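Local coordinates for protein beta-N-acetylhexosaminidase (Microbacterium sp. HJ5, PDB 7BWG) that probably hydrolyses terminal non-reducing N-acetyl-D-hexosamine residues of N-acetyl-beta-D-hexosaminides, as a glycoside hydrolase of family 20, at residues M403-G408 and E461-P466; S53-L58 and Y110-L115. All blocks are in the same frame, centred on the assembly; numbering follows the deposited sequence.

Contact 1: M403-G408 and E461-P466; sequences MKYPTG and ETMAFP
Tyr405 spans the gap between the loop 403-408 and the last turn of the helix that ends at Ala464. Its CG stands anti to the carbonyl carbon (chi1 -81°), which sends the ring out of the loop, and a tyrosine is long enough to bring its hydroxyl to the helix end. There OH lies 3.0 Å from Phe465 O, which meets the ring at its edge, near its plane. The ring of Pro466 crosses the tyrosine at about a right angle, with CB 3.5 Å from Tyr405 OH. Further back, Tyr405 CE2 passes 3.5 Å from Thr462 O.

Met463 slides past the tyrosine in the opposite direction. Its chain bends at chi2 (-83°) and again at chi3 (-70°), so SD sits 4.0 Å from Tyr405 CD2 in an oblique Met-aromatic contact, while CE carries on to the carbonyl of Met403. An unbranched, flexible thioether suits a place where both a ring and a main-chain group must be followed.

In the second shell, Arg467 hydrogen-bonds Met403 O through NH1 and Met463 O through NH2, and the same side chain makes a cation-pi contact with Tyr405. His510 packs edge-to-face with that ring, and Val422 touches both Tyr405 and Pro466.

One guanidinium thus joins carbonyls of both segments and probably polarises the two it bonds, so that the buried carbonyls of Met403 and Met463 have a polar partner among otherwise largely apolar contacts.

Contact 2: S53-L58 and Y110-L115; sequences SALSAL and YGVQTL
Val112 spreads its two methyl groups over three residues of the helix 53-58. CG2 rests 3.8 Å from Leu55 CB, and CG1 turns the other way, toward Ala54 CB at 4.2 Å and Leu58 CD1 at 4.1 Å. A beta-branched residue fits here because both branches start at CB, close to the backbone, and each finds its own neighbours. The methyl of Ala54 adds little bulk where the valine approaches.

Leu55 carries the contact one turn along. With CG anti to its backbone N (chi1 -180°), it extends CD1 to Leu115 CD1, 3.8 Å away, and the two leucines cross obliquely, Leu55 CD1 lying along CB, CG and CD1 of Leu115. Leu58 points at the partner helix and brings CD1 up against Val112 O, 3.2 Å away. Gln113 starts out from the far side of its helix, but its chain bends at chi2 (-54°) and brings the amide back, so that OE1 is 4.0 Å from Leu58 CD1 and the amide, with NE2 also near, lies beside that methyl.

An alanine in place of Val112 would remove both branches and would probably loosen the packing against Ala54, Leu55 and Leu58 together.

The helix axes run nearly parallel, 9.6 Å apart and inclined by 19°. No hydrogen bond crosses between the segments, which meet mainly through apolar side chains and one methyl against a main-chain carbonyl. Leu78 of strand 76-80 touches both Leu55 and Val112, closing the cluster from the sheet, while Tyr110 meets Trp476 of the catalytic region. Two nearly parallel helices packed against a mixed beta-sheet are an arrangement consistent with the alpha/beta domain that precedes the catalytic barrel in family 20 hexosaminidases.

In the fold
Contact 2 belongs to the N-terminal accessory domain and contact 1 to the catalytic TIM-barrel region, and contact 2 closes along the chain before contact 1 opens. They are about 26 Å apart between centres; the nearest atoms remain about 10 Å from each other, so the two do not touch. Helix 155-166 and the residue after it lie near both: His164 is packed by Phe465 of contact 1, and Ser167 by Gln113 of contact 2. Contact 1 is the more central, its centre about 15 Å from the centre of the chain against about 21 Å for that of contact 2. Both lie away from Glu320, the predicted proton donor, and neither segment pair includes it.

Contact 1: M403-G408 and E461-P466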
ATOM      1  N   MET A 403      10.258 -14.853 -28.069  1.00 28.96           N
ATOM      2  CA  MET A 403      10.233 -15.906 -29.072  1.00 24.82           C
ATOM      3  C   MET A 403      11.239 -15.610 -30.177  1.00 22.14           C
ATOM      4  O   MET A 403      11.346 -14.475 -30.649  1.00 21.98           O
ATOM      5  CB  MET A 403       8.829 -16.053 -29.660  1.00 24.28           C
ATOM      6  CG  MET A 403       8.488 -17.466 -30.102  1.00 25.78           C
ATOM      7  SD  MET A 403       8.405 -18.619 -28.719  1.00 22.53           S
ATOM      8  CE  MET A 403       6.953 -18.024 -27.857  1.00 23.08           C
ATOM      9  N   LYS A 404      11.970 -16.648 -30.588  1.00 26.50           N
ATOM     10  CA  LYS A 404      13.031 -16.509 -31.580  1.00 23.38           C
ATOM     11  C   LYS A 404      12.524 -15.824 -32.845  1.00 23.74           C
ATOM     12  O   LYS A 404      11.354 -15.951 -33.221  1.00 22.09           O
ATOM     13  CB  LYS A 404      13.593 -17.885 -31.945  1.00 22.98           C
ATOM     14  CG  LYS A 404      14.874 -18.273 -31.233  1.00 27.04           C
ATOM     15  CD  LYS A 404      15.224 -19.728 -31.528  1.00 34.83           C
ATOM     16  CE  LYS A 404      16.675 -20.035 -31.201  1.00 37.34           C
ATOM     17  NZ  LYS A 404      17.612 -19.291 -32.090  1.00 41.06           N
ATOM     18  N   TYR A 405      13.423 -15.079 -33.503  1.00 25.30           N
ATOM     19  CA  TYR A 405      13.136 -14.614 -34.849  1.00 25.19           C
ATOM     20  C   TYR A 405      13.369 -15.753 -35.838  1.00 21.49           C
ATOM     21  O   TYR A 405      14.260 -16.581 -35.638  1.00 17.18           O
ATOM     22  CB  TYR A 405      14.028 -13.434 -35.226  1.00 28.14           C
ATOM     23  CG  TYR A 405      13.593 -12.075 -34.718  1.00 27.08           C
ATOM     24  CD1 TYR A 405      12.723 -11.284 -35.457  1.00 25.37           C
ATOM     25  CD2 TYR A 405      14.076 -11.569 -33.516  1.00 30.52           C
ATOM     26  CE1 TYR A 405      12.328 -10.036 -35.004  1.00 30.56           C
ATOM     27  CE2 TYR A 405      13.686 -10.317 -33.055  1.00 29.17           C
ATOM     28  CZ  TYR A 405      12.812  -9.557 -33.803  1.00 34.20           C
ATOM     29  OH  TYR A 405      12.421  -8.314 -33.351  1.00 30.59           O
ATOM     30  N   PRO A 406      12.578 -15.825 -36.908  1.00 22.42           N
ATOM     31  CA  PRO A 406      12.894 -16.799 -37.962  1.00 27.63           C
ATOM     32  C   PRO A 406      14.158 -16.445 -38.721  1.00 30.75           C
ATOM     33  O   PRO A 406      14.836 -17.350 -39.222  1.00 28.26           O
ATOM     34  CB  PRO A 406      11.654 -16.756 -38.865  1.00 26.59           C
ATOM     35  CG  PRO A 406      11.077 -15.405 -38.634  1.00 24.41           C
ATOM     36  CD  PRO A 406      11.352 -15.066 -37.201  1.00 22.33           C
ATOM     37  N   THR A 407      14.497 -15.158 -38.814  1.00 32.68           N
ATOM     38  CA  THR A 407      15.705 -14.722 -39.506  1.00 32.66           C
ATOM     39  C   THR A 407      16.946 -15.295 -38.832  1.00 30.93           C
ATOM     40  O   THR A 407      17.638 -16.140 -39.413  1.00 33.24           O
ATOM     41  CB  THR A 407      15.784 -13.194 -39.544  1.00 38.05           C
ATOM     42  N   GLY A 408      17.243 -14.833 -37.618  1.00 31.29           N
ATOM     43  CA  GLY A 408      18.261 -15.457 -36.806  1.00 33.11           C
ATOM     44  C   GLY A 408      19.187 -14.497 -36.083  1.00 38.88           C
ATOM     45  O   GLY A 408      20.308 -14.233 -36.526  1.00 38.15           O
ATOM     46  N   GLU A 461      16.604  -5.599 -25.853  1.00 27.26           N
ATOM     47  CA  GLU A 461      16.137  -4.776 -26.964  1.00 29.82           C
ATOM     48  C   GLU A 461      16.232  -5.505 -28.299  1.00 29.19           C
ATOM     49  O   GLU A 461      15.460  -5.207 -29.219  1.00 27.93           O
ATOM     50  CB  GLU A 461      16.933  -3.474 -27.016  1.00 30.70           C
ATOM     51  CG  GLU A 461      16.944  -2.709 -25.704  1.00 34.73           C
ATOM     52  CD  GLU A 461      17.670  -1.387 -25.812  1.00 38.90           C
ATOM     53  OE1 GLU A 461      18.025  -1.001 -26.942  1.00 39.82           O
ATOM     54  OE2 GLU A 461      17.888  -0.736 -24.769  1.00 40.63           O
ATOM     55  N   THR A 462      17.164  -6.451 -28.429  1.00 29.40           N
ATOM     56  CA  THR A 462      17.296  -7.190 -29.681  1.00 31.17           C
ATOM     57  C   THR A 462      16.051  -8.014 -29.979  1.00 30.41           C
ATOM     58  O   THR A 462      15.749  -8.285 -31.146  1.00 31.39           O
ATOM     59  CB  THR A 462      18.532  -8.091 -29.631  1.00 30.80           C
ATOM     60  OG1 THR A 462      19.617  -7.386 -29.013  1.00 28.73           O
ATOM     61  CG2 THR A 462      18.949  -8.513 -31.033  1.00 29.80           C
ATOM     62  N   MET A 463      15.312  -8.409 -28.947  1.00 25.79           N
ATOM     63  CA  MET A 463      14.104  -9.211 -29.103  1.00 27.40           C
ATOM     64  C   MET A 463      12.826  -8.438 -28.841  1.00 27.11           C
ATOM     65  O   MET A 463      11.835  -8.642 -29.547  1.00 27.15           O
ATOM     66  CB  MET A 463      14.152 -10.419 -28.166  1.00 27.73           C
ATOM     67  CG  MET A 463      15.324 -11.325 -28.419  1.00 24.33           C
ATOM     68  SD  MET A 463      14.995 -12.483 -29.754  1.00 31.75           S
ATOM     69  CE  MET A 463      13.786 -13.531 -28.960  1.00 27.97           C
ATOM     70  N   ALA A 464      12.821  -7.563 -27.833  1.00 28.42           N
ATOM     71  CA  ALA A 464      11.621  -6.794 -27.529  1.00 28.61           C
ATOM     72  C   ALA A 464      11.170  -5.987 -28.738  1.00 27.14           C
ATOM     73  O   ALA A 464      10.001  -6.044 -29.135  1.00 26.35           O
ATOM     74  CB  ALA A 464      11.868  -5.873 -26.334  1.00 26.42           C
ATOM     75  N   PHE A 465      12.092  -5.262 -29.361  1.00 29.57           N
ATOM     76  CA  PHE A 465      11.677  -4.299 -30.371  1.00 31.78           C
ATOM     77  C   PHE A 465      11.392  -4.985 -31.707  1.00 27.69           C
ATOM     78  O   PHE A 465      11.039  -6.174 -31.713  1.00 30.37           O
ATOM     79  CB  PHE A 465      12.712  -3.177 -30.467  1.00 30.83           C
ATOM     80  CG  PHE A 465      12.330  -1.964 -29.678  1.00 27.77           C
ATOM     81  CD1 PHE A 465      11.517  -0.993 -30.234  1.00 23.97           C
ATOM     82  CD2 PHE A 465      12.742  -1.816 -28.366  1.00 30.57           C
ATOM     83  CE1 PHE A 465      11.144   0.118 -29.507  1.00 28.23           C
ATOM     84  CE2 PHE A 465      12.373  -0.707 -27.633  1.00 34.04           C
ATOM     85  CZ  PHE A 465      11.570   0.260 -28.204  1.00 30.41           C
ATOM     86  N   PRO A 466      11.580  -4.322 -32.859  1.00 25.98           N
ATOM     87  CA  PRO A 466      10.572  -4.414 -33.919  1.00 25.17           C
ATOM     88  C   PRO A 466       9.181  -4.816 -33.444  1.00 24.27           C
ATOM     89  O   PRO A 466       8.241  -4.019 -33.524  1.00 25.92           O
ATOM     90  CB  PRO A 466      11.179  -5.458 -34.856  1.00 25.37           C
ATOM     91  CG  PRO A 466      12.657  -5.138 -34.791  1.00 30.02           C
ATOM     92  CD  PRO A 466      12.914  -4.381 -33.478  1.00 26.72           C
TER

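Contact 2: S53-L58 and Y110-L115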
ATOM      1  N   SER A  53      10.431  18.987 -20.931  1.00 33.64           N
ATOM      2  CA  SER A  53      11.674  18.259 -20.703  1.00 33.35           C
ATOM      3  C   SER A  53      11.665  16.923 -21.433  1.00 31.89           C
ATOM      4  O   SER A  53      12.705  16.468 -21.925  1.00 29.62           O
ATOM      5  CB  SER A  53      11.895  18.052 -19.205  1.00 36.61           C
ATOM      6  OG  SER A  53      11.038  17.044 -18.699  1.00 35.71           O
ATOM      7  N   ALA A  54      10.498  16.277 -21.511  1.00 30.19           N
ATOM      8  CA  ALA A  54      10.385  15.051 -22.292  1.00 31.68           C
ATOM      9  C   ALA A  54      10.584  15.317 -23.778  1.00 28.74           C
ATOM     10  O   ALA A  54      11.086  14.450 -24.501  1.00 21.96           O
ATOM     11  CB  ALA A  54       9.029  14.392 -22.044  1.00 30.99           C
ATOM     12  N   LEU A  55      10.201  16.506 -24.248  1.00 29.13           N
ATOM     13  CA  LEU A  55      10.432  16.868 -25.642  1.00 25.60           C
ATOM     14  C   LEU A  55      11.878  17.289 -25.873  1.00 26.36           C
ATOM     15  O   LEU A  55      12.447  17.005 -26.933  1.00 28.53           O
ATOM     16  CB  LEU A  55       9.473  17.986 -26.056  1.00 30.68           C
ATOM     17  CG  LEU A  55       9.563  18.502 -27.494  1.00 32.23           C
ATOM     18  CD1 LEU A  55       9.178  17.415 -28.482  1.00 28.75           C
ATOM     19  CD2 LEU A  55       8.676  19.724 -27.671  1.00 31.15           C
ATOM     20  N   SER A  56      12.485  17.964 -24.894  1.00 27.64           N
ATOM     21  CA  SER A  56      13.879  18.375 -25.031  1.00 27.43           C
ATOM     22  C   SER A  56      14.808  17.168 -25.066  1.00 29.04           C
ATOM     23  O   SER A  56      15.752  17.128 -25.863  1.00 28.38           O
ATOM     24  CB  SER A  56      14.262  19.319 -23.892  1.00 28.56           C
ATOM     25  OG  SER A  56      13.322  20.371 -23.765  1.00 32.49           O
ATOM     26  N   ALA A  57      14.559  16.176 -24.208  1.00 28.38           N
ATOM     27  CA  ALA A  57      15.341  14.947 -24.254  1.00 26.13           C
ATOM     28  C   ALA A  57      15.089  14.175 -25.542  1.00 25.39           C
ATOM     29  O   ALA A  57      15.976  13.456 -26.016  1.00 25.86           O
ATOM     30  CB  ALA A  57      15.026  14.073 -23.040  1.00 26.98           C
ATOM     31  N   LEU A  58      13.891  14.309 -26.116  1.00 26.47           N
ATOM     32  CA  LEU A  58      13.623  13.729 -27.425  1.00 29.99           C
ATOM     33  C   LEU A  58      14.455  14.381 -28.518  1.00 33.03           C
ATOM     34  O   LEU A  58      14.622  13.791 -29.590  1.00 34.68           O
ATOM     35  CB  LEU A  58      12.136  13.844 -27.762  1.00 28.10           C
ATOM     36  CG  LEU A  58      11.308  12.584 -27.512  1.00 25.10           C
ATOM     37  CD1 LEU A  58       9.829  12.917 -27.438  1.00 25.09           C
ATOM     38  CD2 LEU A  58      11.574  11.546 -28.592  1.00 19.44           C
ATOM     39  N   TYR A 110       1.971  11.310 -24.822  1.00 19.71           N
ATOM     40  CA  TYR A 110       1.923  10.506 -26.036  1.00 22.65           C
ATOM     41  C   TYR A 110       1.912  11.378 -27.282  1.00 20.09           C
ATOM     42  O   TYR A 110       2.411  10.960 -28.333  1.00 17.34           O
ATOM     43  CB  TYR A 110       0.708   9.583 -25.998  1.00 25.64           C
ATOM     44  CG  TYR A 110       0.738   8.644 -24.818  1.00 26.32           C
ATOM     45  CD1 TYR A 110       1.937   8.099 -24.378  1.00 25.00           C
ATOM     46  CD2 TYR A 110      -0.423   8.310 -24.133  1.00 24.49           C
ATOM     47  CE1 TYR A 110       1.981   7.244 -23.298  1.00 28.82           C
ATOM     48  CE2 TYR A 110      -0.389   7.453 -23.050  1.00 25.20           C
ATOM     49  CZ  TYR A 110       0.817   6.922 -22.638  1.00 28.08           C
ATOM     50  OH  TYR A 110       0.864   6.069 -21.560  1.00 21.65           O
ATOM     51  N   GLY A 111       1.356  12.587 -27.186  1.00 21.52           N
ATOM     52  CA  GLY A 111       1.498  13.538 -28.275  1.00 18.82           C
ATOM     53  C   GLY A 111       2.916  14.055 -28.398  1.00 20.00           C
ATOM     54  O   GLY A 111       3.402  14.310 -29.503  1.00 19.46           O
ATOM     55  N   VAL A 112       3.602  14.218 -27.264  1.00 19.12           N
ATOM     56  CA  VAL A 112       5.014  14.578 -27.301  1.00 20.31           C
ATOM     57  C   VAL A 112       5.840  13.427 -27.863  1.00 22.09           C
ATOM     58  O   VAL A 112       6.897  13.648 -28.466  1.00 20.28           O
ATOM     59  CB  VAL A 112       5.489  15.007 -25.898  1.00 24.16           C
ATOM     60  CG1 VAL A 112       6.514  14.030 -25.333  1.00 22.68           C
ATOM     61  CG2 VAL A 112       6.059  16.417 -25.943  1.00 25.76           C
ATOM     62  N   GLN A 113       5.367  12.187 -27.696  1.00 21.05           N
ATOM     63  CA  GLN A 113       6.067  11.047 -28.278  1.00 19.47           C
ATOM     64  C   GLN A 113       5.894  11.008 -29.791  1.00 18.86           C
ATOM     65  O   GLN A 113       6.821  10.636 -30.518  1.00 18.04           O
ATOM     66  CB  GLN A 113       5.572   9.745 -27.648  1.00 21.92           C
ATOM     67  CG  GLN A 113       6.035   9.523 -26.216  1.00 21.23           C
ATOM     68  CD  GLN A 113       7.540   9.619 -26.062  1.00 23.23           C
ATOM     69  OE1 GLN A 113       8.295   9.207 -26.943  1.00 27.58           O
ATOM     70  NE2 GLN A 113       7.985  10.168 -24.936  1.00 22.54           N
ATOM     71  N   THR A 114       4.712  11.387 -30.282  1.00 20.60           N
ATOM     72  CA  THR A 114       4.486  11.424 -31.724  1.00 18.13           C
ATOM     73  C   THR A 114       5.337  12.492 -32.396  1.00 21.22           C
ATOM     74  O   THR A 114       5.716  12.336 -33.563  1.00 22.50           O
ATOM     75  CB  THR A 114       3.005  11.662 -32.018  1.00 14.56           C
ATOM     76  OG1 THR A 114       2.206  10.914 -31.093  1.00 17.38           O
ATOM     77  CG2 THR A 114       2.662  11.226 -33.432  1.00 18.35           C
ATOM     78  N   LEU A 115       5.648  13.575 -31.680  1.00 17.42           N
ATOM     79  CA  LEU A 115       6.514  14.611 -32.235  1.00 17.49           C
ATOM     80  C   LEU A 115       7.888  14.048 -32.578  1.00 20.76           C
ATOM     81  O   LEU A 115       8.443  14.351 -33.641  1.00 25.38           O
ATOM     82  CB  LEU A 115       6.632  15.774 -31.247  1.00 22.40           C
ATOM     83  CG  LEU A 115       7.021  17.173 -31.746  1.00 20.70           C
ATOM     84  CD1 LEU A 115       8.470  17.247 -32.222  1.00 21.81           C
ATOM     85  CD2 LEU A 115       6.074  17.628 -32.843  1.00 21.97           C
TER